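Local structure of protein of unknown function with a Fic domain (Bacteroides thetaiotaomicron VPI-5482, 3CUC) at residues Glu102-Arg105 / Thr106-Gln110; Val164-Tyr167 / Asn168-Asp172; Glu224-Ser227 / Asn228-Ile232. The protein is of unknown function but belongs to the Fic/DOC family, a group of mostly helical proteins, and itself has a mainly helical fold. All blocks are in the same frame, centred on the assembly; numbering follows the deposited sequence.

Interaction 1 (Glu102-Arg105 / Thr106-Gln110); sequences ELNR and TILVQ
The backbone carbonyls of Glu102, Leu103 and Asn104 accept from the residues one turn on: Thr106 N bonds to Glu102 O, Ile107 N to Leu103 O at 3.0 Å and Leu108 N to Asn104 O at 3.2 Å, after which the chain leaves helical geometry at Leu108. Glu102 O carries a second bond, from the hydroxyl of Thr106, whose OG1 lies 2.6 Å from it. The two donors reach this oxygen from opposite faces of its carbonyl plane, each tilted by about 30°. The torsion chi1 of -57° places OG1 beside the backbone N of Thr106, toward Glu102 O in the preceding turn. Threonine suits a place near the end of a helix because it can pay for its polar group with a backbone oxygen while its methyl remains for packing. One turn of helix also brings Glu102 and Arg105 together in a salt bridge, with NH1 of Arg105 3.0 Å from OE1 of Glu102. The bond is weak, its N-H...O angle being 122°, although the carboxylate carbon lies at the edge of the guanidinium, in its plane. Asn104 and Leu108 meet where CD1 of Leu108 approaches ND2 of Asn104 at 3.7 Å. The amide is fixed at both ends by backbone groups, ND2 giving to Asp197 O and OD1 accepting from Gly131 N; these two bonds satisfy it, consistent with its buried place. This last turn of helix 97-107 packs against two others: Leu103 and Thr106 touch Met83 of helix 68-89, while Leu103 leans on Ile202 and Ile107 on Leu205, both of helix 199-213.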
loop_
_atom_site.group_PDB
_atom_site.type_symbol
_atom_site.label_atom_id
_atom_site.label_comp_id
_atom_site.label_asym_id
_atom_site.label_seq_id
_atom_site.Cartn_x
_atom_site.Cartn_y
_atom_site.Cartn_z
ATOM N N GLU A 102 -1.435 -10.750 -10.324
ATOM C CA GLU A 102 -2.592 -10.168 -11.001
ATOM C C GLU A 102 -2.724 -8.677 -10.678
ATOM O O GLU A 102 -3.177 -7.886 -11.506
ATOM C CB GLU A 102 -3.876 -10.910 -10.601
ATOM C CG GLU A 102 -5.122 -10.504 -11.391
ATOM C CD GLU A 102 -5.008 -10.815 -12.875
ATOM O OE1 GLU A 102 -4.846 -12.003 -13.221
ATOM O OE2 GLU A 102 -5.082 -9.877 -13.700
ATOM N N LEU A 103 -2.324 -8.307 -9.467
ATOM C CA LEU A 103 -2.335 -6.914 -9.036
ATOM C C LEU A 103 -1.363 -6.092 -9.876
ATOM O O LEU A 103 -1.700 -5.004 -10.338
ATOM C CB LEU A 103 -1.965 -6.819 -7.549
ATOM C CG LEU A 103 -2.561 -5.681 -6.714
ATOM C CD1 LEU A 103 -4.079 -5.570 -6.882
ATOM C CD2 LEU A 103 -2.204 -5.894 -5.253
ATOM N N ASN A 104 -0.162 -6.626 -10.079
ATOM C CA ASN A 104 0.839 -5.969 -10.911
ATOM C C ASN A 104 0.362 -5.833 -12.359
ATOM O O ASN A 104 0.417 -4.750 -12.949
ATOM C CB ASN A 104 2.152 -6.750 -10.869
ATOM C CG ASN A 104 3.290 -6.007 -11.539
ATOM O OD1 ASN A 104 3.641 -6.291 -12.685
ATOM N ND2 ASN A 104 3.861 -5.035 -10.831
ATOM N N ARG A 105 -0.117 -6.942 -12.913
ATOM C CA ARG A 105 -0.681 -6.962 -14.255
ATOM C C ARG A 105 -1.759 -5.890 -14.413
ATOM O O ARG A 105 -1.832 -5.228 -15.437
ATOM C CB ARG A 105 -1.266 -8.351 -14.544
ATOM C CG ARG A 105 -1.790 -8.578 -15.975
ATOM C CD ARG A 105 -2.208 -10.051 -16.215
ATOM N NE ARG A 105 -1.106 -11.002 -15.972
ATOM C CZ ARG A 105 -1.000 -11.846 -14.934
ATOM N NH1 ARG A 105 -1.937 -11.917 -13.994
ATOM N NH2 ARG A 105 0.064 -12.644 -14.839
ATOM N N THR A 106 -2.587 -5.718 -13.388
ATOM C CA THR A 106 -3.707 -4.781 -13.443
ATOM C C THR A 106 -3.254 -3.325 -13.444
ATOM O O THR A 106 -3.583 -2.578 -14.362
ATOM C CB THR A 106 -4.665 -4.988 -12.255
ATOM O OG1 THR A 106 -5.123 -6.340 -12.244
ATOM C CG2 THR A 106 -5.859 -4.054 -12.349
ATOM N N ILE A 107 -2.496 -2.927 -12.422
ATOM C CA ILE A 107 -2.186 -1.503 -12.211
ATOM C C ILE A 107 -1.223 -0.943 -13.269
ATOM O O ILE A 107 -1.306 0.239 -13.619
ATOM C CB ILE A 107 -1.659 -1.203 -10.775
ATOM C CG1 ILE A 107 -0.271 -1.802 -10.537
ATOM C CG2 ILE A 107 -2.638 -1.706 -9.732
ATOM C CD1 ILE A 107 0.355 -1.305 -9.276
ATOM N N LEU A 108 -0.309 -1.787 -13.750
ATOM C CA LEU A 108 0.494 -1.476 -14.932
ATOM C C LEU A 108 -0.273 -2.086 -16.094
ATOM O O LEU A 108 -0.307 -3.306 -16.233
ATOM C CB LEU A 108 1.894 -2.099 -14.848
ATOM C CG LEU A 108 2.671 -1.917 -13.549
ATOM C CD1 LEU A 108 4.049 -2.585 -13.657
ATOM C CD2 LEU A 108 2.786 -0.435 -13.201
ATOM N N VAL A 109 -0.889 -1.261 -16.929
ATOM C CA VAL A 109 -1.940 -1.760 -17.820
ATOM C C VAL A 109 -1.492 -2.899 -18.743
ATOM O O VAL A 109 -2.263 -3.825 -18.994
ATOM C CB VAL A 109 -2.539 -0.622 -18.659
ATOM C CG1 VAL A 109 -3.607 -1.159 -19.616
ATOM C CG2 VAL A 109 -3.118 0.458 -17.735
ATOM N N GLN A 110 -0.244 -2.847 -19.209
ATOM C CA GLN A 110 0.234 -3.766 -20.250
ATOM C C GLN A 110 1.754 -3.812 -20.341
ATOM O O GLN A 110 2.440 -2.938 -19.801
ATOM C CB GLN A 110 -0.335 -3.336 -21.596
ATOM C CG GLN A 110 -0.031 -1.882 -21.934
ATOM C CD GLN A 110 -0.984 -1.302 -22.959
ATOM O OE1 GLN A 110 -1.554 -2.022 -23.780
ATOM N NE2 GLN A 110 -1.159 0.013 -22.917
#

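Interaction 2 (Val164-Tyr167 / Asn168-Asp172); sequences VDWY and NLEAD
Side chains close together on a single alpha helix meet here, Trp166 with Glu170 one turn on and Tyr167 with the adjacent Asn168, near the C-terminal end of helix 156-173 in the helical Fic fold. The i to i+4 ladder of backbone bonds runs through the whole stretch, with Asn168 N to Val164 O (3.0 Å) almost straight at 175° and Ala171 N to Tyr167 O closing at 2.9 Å. Tyr167 is buried, an aromatic broad enough to reach several partners: Leu181 and Leu185 of helix 178-192, and Phe209 and Val210 of helix 199-213. Val164, compact and branched, fits against Glu97 and Ile100 of helix 97-107. Asn168 faces the loop at Pro94 and Leu95, and its OD1 accepts from Leu95 N, a polar task for which an amide is well suited. The same oxygen lies at the edge of the Tyr167 ring, in its plane, 3.4 Å from CD2 of Tyr167; ring and amide planes stand 79° apart. Beside Tyr167, the partly exposed indole of Trp166 packs on Leu181 and Leu184 and makes a cation-pi contact with Arg188. Glutamate serves there because its methylenes can lie against a ring while its carboxylate reaches past it, in a long and weak ion pair with Lys173. The Glu170 chain is bent at chi2 (-57°), which lays it across the indole: CG sits above the indole plane, displaced toward its rim, 3.5 Å from NE1 of Trp166.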
loop_
_atom_site.group_PDB
_atom_site.type_symbol
_atom_site.label_atom_id
_atom_site.label_comp_id
_atom_site.label_asym_id
_atom_site.label_seq_id
_atom_site.Cartn_x
_atom_site.Cartn_y
_atom_site.Cartn_z
ATOM N N VAL A 164 4.626 -15.009 1.328
ATOM C CA VAL A 164 3.200 -15.322 1.447
ATOM C C VAL A 164 2.972 -16.413 2.493
ATOM O O VAL A 164 2.037 -16.324 3.283
ATOM C CB VAL A 164 2.541 -15.714 0.095
ATOM C CG1 VAL A 164 2.473 -14.513 -0.825
ATOM C CG2 VAL A 164 3.276 -16.865 -0.565
ATOM N N ASP A 165 3.833 -17.426 2.515
ATOM C CA ASP A 165 3.771 -18.450 3.559
ATOM C C ASP A 165 3.941 -17.808 4.933
ATOM O O ASP A 165 3.196 -18.121 5.858
ATOM C CB ASP A 165 4.835 -19.539 3.351
ATOM C CG ASP A 165 4.570 -20.409 2.119
ATOM O OD1 ASP A 165 3.637 -20.110 1.337
ATOM O OD2 ASP A 165 5.314 -21.395 1.924
ATOM N N TRP A 166 4.907 -16.901 5.057
ATOM C CA TRP A 166 5.132 -16.201 6.318
ATOM C C TRP A 166 3.897 -15.397 6.730
ATOM O O TRP A 166 3.470 -15.446 7.891
ATOM C CB TRP A 166 6.347 -15.265 6.239
ATOM C CG TRP A 166 6.316 -14.223 7.315
ATOM C CD1 TRP A 166 6.674 -14.383 8.619
ATOM C CD2 TRP A 166 5.846 -12.879 7.189
ATOM N NE1 TRP A 166 6.477 -13.216 9.311
ATOM C CE2 TRP A 166 5.968 -12.274 8.456
ATOM C CE3 TRP A 166 5.338 -12.124 6.125
ATOM C CZ2 TRP A 166 5.608 -10.945 8.689
ATOM C CZ3 TRP A 166 4.975 -10.808 6.357
ATOM C CH2 TRP A 166 5.115 -10.229 7.629
ATOM N N TYR A 167 3.342 -14.647 5.776
ATOM C CA TYR A 167 2.225 -13.749 6.062
ATOM C C TYR A 167 1.040 -14.535 6.612
ATOM O O TYR A 167 0.523 -14.240 7.692
ATOM C CB TYR A 167 1.804 -12.962 4.811
ATOM C CG TYR A 167 0.512 -12.213 5.017
ATOM C CD1 TYR A 167 0.502 -10.961 5.633
ATOM C CD2 TYR A 167 -0.707 -12.771 4.642
ATOM C CE1 TYR A 167 -0.693 -10.275 5.856
ATOM C CE2 TYR A 167 -1.905 -12.096 4.860
ATOM C CZ TYR A 167 -1.892 -10.849 5.468
ATOM O OH TYR A 167 -3.075 -10.178 5.690
ATOM N N ASN A 168 0.630 -15.548 5.860
ATOM C CA ASN A 168 -0.525 -16.357 6.220
ATOM C C ASN A 168 -0.332 -17.126 7.537
ATOM O O ASN A 168 -1.306 -17.454 8.220
ATOM C CB ASN A 168 -0.866 -17.316 5.079
ATOM C CG ASN A 168 -1.278 -16.588 3.801
ATOM O OD1 ASN A 168 -2.173 -15.748 3.809
ATOM N ND2 ASN A 168 -0.624 -16.917 2.700
ATOM N N LEU A 169 0.916 -17.413 7.896
ATOM C CA LEU A 169 1.203 -18.043 9.181
ATOM C C LEU A 169 0.961 -17.048 10.310
ATOM O O LEU A 169 0.398 -17.407 11.344
ATOM C CB LEU A 169 2.642 -18.551 9.241
ATOM C CG LEU A 169 2.869 -19.605 10.330
ATOM C CD1 LEU A 169 2.478 -20.981 9.804
ATOM C CD2 LEU A 169 4.311 -19.598 10.812
ATOM N N GLU A 170 1.394 -15.804 10.108
ATOM C CA GLU A 170 1.138 -14.735 11.068
ATOM C C GLU A 170 -0.361 -14.487 11.215
ATOM O O GLU A 170 -0.858 -14.315 12.322
ATOM C CB GLU A 170 1.854 -13.441 10.656
ATOM C CG GLU A 170 3.368 -13.495 10.792
ATOM C CD GLU A 170 3.821 -13.842 12.195
ATOM O OE1 GLU A 170 3.155 -13.431 13.163
ATOM O OE2 GLU A 170 4.848 -14.531 12.325
ATOM N N ALA A 171 -1.071 -14.491 10.091
ATOM C CA ALA A 171 -2.523 -14.374 10.091
ATOM C C ALA A 171 -3.176 -15.472 10.933
ATOM O O ALA A 171 -4.119 -15.201 11.671
ATOM C CB ALA A 171 -3.061 -14.404 8.663
ATOM N N ASP A 172 -2.670 -16.702 10.825
ATOM C CA ASP A 172 -3.174 -17.835 11.622
ATOM C C ASP A 172 -2.965 -17.644 13.108
ATOM O O ASP A 172 -3.904 -17.809 13.882
ATOM C CB ASP A 172 -2.492 -19.159 11.238
ATOM C CG ASP A 172 -3.090 -19.798 10.009
ATOM O OD1 ASP A 172 -4.242 -19.469 9.650
ATOM O OD2 ASP A 172 -2.401 -20.646 9.407
#

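Interaction 3 (Glu224-Ser227 / Asn228-Ile232); sequences EDKS and NYLNI
Asp225 and Asn228 meet across the first turn of helix 226-240, and the asparagine can be followed outward. Its CB lies 3.2 Å from OD1 of Asp225 and 3.4 Å from the backbone O of Asp225. With CG anti to the backbone N (chi1 -165°), the amide passes obliquely across the carboxylate, and CG is 3.8 Å from OD1 of Asp225. At the tip, ND2 gives a weak hydrogen bond to OD2 of Asp225, 3.3 Å long with an angle of 140° at the hydrogen; the two flat groups are turned 36° apart. Asp225 holds the N-cap position, yet its side chain makes no capping bond. Its OD2 is also hydrogen-bonded to the hydroxyl of Tyr261 in helix 256-277, so an acidic residue here links the helix start to a neighbour. Behind this pair the backbone runs regularly, Tyr229 N to Asp225 O at 3.0 Å. Tyrosine suits the buried position because its ring packs while its hydroxyl bonds to His186 and Arg204, of helices 178-192 and 199-213. Helix 256-277 lies against the same turn, with Tyr261 touching Asn228 and Tyr229, and Phe258 also touching Tyr229.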
loop_
_atom_site.group_PDB
_atom_site.type_symbol
_atom_site.label_atom_id
_atom_site.label_comp_id
_atom_site.label_asym_id
_atom_site.label_seq_id
_atom_site.Cartn_x
_atom_site.Cartn_y
_atom_site.Cartn_z
ATOM N N GLU A 224 3.371 14.430 -0.568
ATOM C CA GLU A 224 4.068 15.571 0.031
ATOM C C GLU A 224 5.039 15.145 1.128
ATOM O O GLU A 224 5.983 15.860 1.425
ATOM C CB GLU A 224 3.064 16.584 0.576
ATOM C CG GLU A 224 2.331 17.314 -0.542
ATOM C CD GLU A 224 1.115 18.076 -0.064
ATOM O OE1 GLU A 224 0.176 17.438 0.474
ATOM O OE2 GLU A 224 1.093 19.312 -0.248
ATOM N N ASP A 225 4.814 13.972 1.713
ATOM C CA ASP A 225 5.666 13.452 2.780
ATOM C C ASP A 225 6.656 12.385 2.269
ATOM O O ASP A 225 7.162 11.574 3.055
ATOM C CB ASP A 225 4.774 12.867 3.889
ATOM C CG ASP A 225 5.485 12.762 5.226
ATOM O OD1 ASP A 225 6.180 13.729 5.608
ATOM O OD2 ASP A 225 5.342 11.717 5.898
ATOM N N LYS A 226 6.940 12.404 0.965
ATOM C CA LYS A 226 7.730 11.349 0.310
ATOM C C LYS A 226 9.119 11.164 0.898
ATOM O O LYS A 226 9.561 10.036 1.115
ATOM C CB LYS A 226 7.867 11.625 -1.195
ATOM C CG LYS A 226 8.714 10.595 -1.966
ATOM C CD LYS A 226 8.585 10.772 -3.485
ATOM C CE LYS A 226 9.386 9.716 -4.239
ATOM N NZ LYS A 226 9.366 9.924 -5.713
ATOM N N SER A 227 9.818 12.266 1.132
ATOM C CA SER A 227 11.185 12.186 1.633
ATOM C C SER A 227 11.201 11.588 3.041
ATOM O O SER A 227 12.065 10.781 3.368
ATOM C CB SER A 227 11.850 13.560 1.617
ATOM O OG SER A 227 11.244 14.414 2.568
ATOM N N ASN A 228 10.229 11.977 3.859
ATOM C CA ASN A 228 10.086 11.430 5.204
ATOM C C ASN A 228 9.818 9.920 5.174
ATOM O O ASN A 228 10.387 9.151 5.945
ATOM C CB ASN A 228 8.940 12.138 5.919
ATOM C CG ASN A 228 8.951 11.894 7.398
ATOM O OD1 ASN A 228 9.867 12.325 8.089
ATOM N ND2 ASN A 228 7.930 11.201 7.900
ATOM N N TYR A 229 8.929 9.524 4.270
ATOM C CA TYR A 229 8.567 8.126 4.032
ATOM C C TYR A 229 9.799 7.308 3.624
ATOM O O TYR A 229 10.085 6.263 4.212
ATOM C CB TYR A 229 7.473 8.116 2.952
ATOM C CG TYR A 229 7.037 6.789 2.373
ATOM C CD1 TYR A 229 6.841 5.672 3.176
ATOM C CD2 TYR A 229 6.748 6.679 1.011
ATOM C CE1 TYR A 229 6.406 4.465 2.631
ATOM C CE2 TYR A 229 6.319 5.486 0.460
ATOM C CZ TYR A 229 6.149 4.383 1.278
ATOM O OH TYR A 229 5.720 3.191 0.759
ATOM N N LEU A 230 10.539 7.809 2.639
ATOM C CA LEU A 230 11.798 7.181 2.214
ATOM C C LEU A 230 12.850 7.174 3.332
ATOM O O LEU A 230 13.598 6.204 3.484
ATOM C CB LEU A 230 12.376 7.887 0.976
ATOM C CG LEU A 230 11.727 7.570 -0.378
ATOM C CD1 LEU A 230 12.354 8.428 -1.478
ATOM C CD2 LEU A 230 11.851 6.088 -0.704
ATOM N N ASN A 231 12.904 8.256 4.106
ATOM C CA ASN A 231 13.863 8.364 5.205
ATOM C C ASN A 231 13.618 7.272 6.244
ATOM O O ASN A 231 14.546 6.572 6.647
ATOM C CB ASN A 231 13.788 9.748 5.856
ATOM C CG ASN A 231 14.876 9.966 6.898
ATOM O OD1 ASN A 231 14.857 9.370 7.984
ATOM N ND2 ASN A 231 15.828 10.834 6.577
ATOM N N ILE A 232 12.361 7.116 6.649
ATOM C CA ILE A 232 11.999 6.139 7.676
ATOM C C ILE A 232 12.418 4.728 7.226
ATOM O O ILE A 232 13.023 3.988 8.004
ATOM C CB ILE A 232 10.486 6.209 8.026
ATOM C CG1 ILE A 232 10.106 7.603 8.563
ATOM C CG2 ILE A 232 10.120 5.132 9.038
ATOM C CD1 ILE A 232 10.260 7.772 10.057
#

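How the interactions relate
Along the chain the three contacts come in series, each local: interaction 1 at the end of helix 97-107, interaction 2 inside helix 156-173, and interaction 3 at the start of helix 226-240. They are well separated: the centres of interactions 1 and 2 lie 24 Å apart, those of interactions 1 and 3 lie 25 Å apart, and those of interactions 2 and 3 lie 28 Å apart; no two touch. Helix 199-213 is their common neighbour, since side chains from all three reach it, and helix 178-192 is shared by interactions 2 and 3. Val164 of interaction 2 also packs directly on helix 97-107, the helix of interaction 1. Interactions 1 and 2 both belong to the Fic/DOC region.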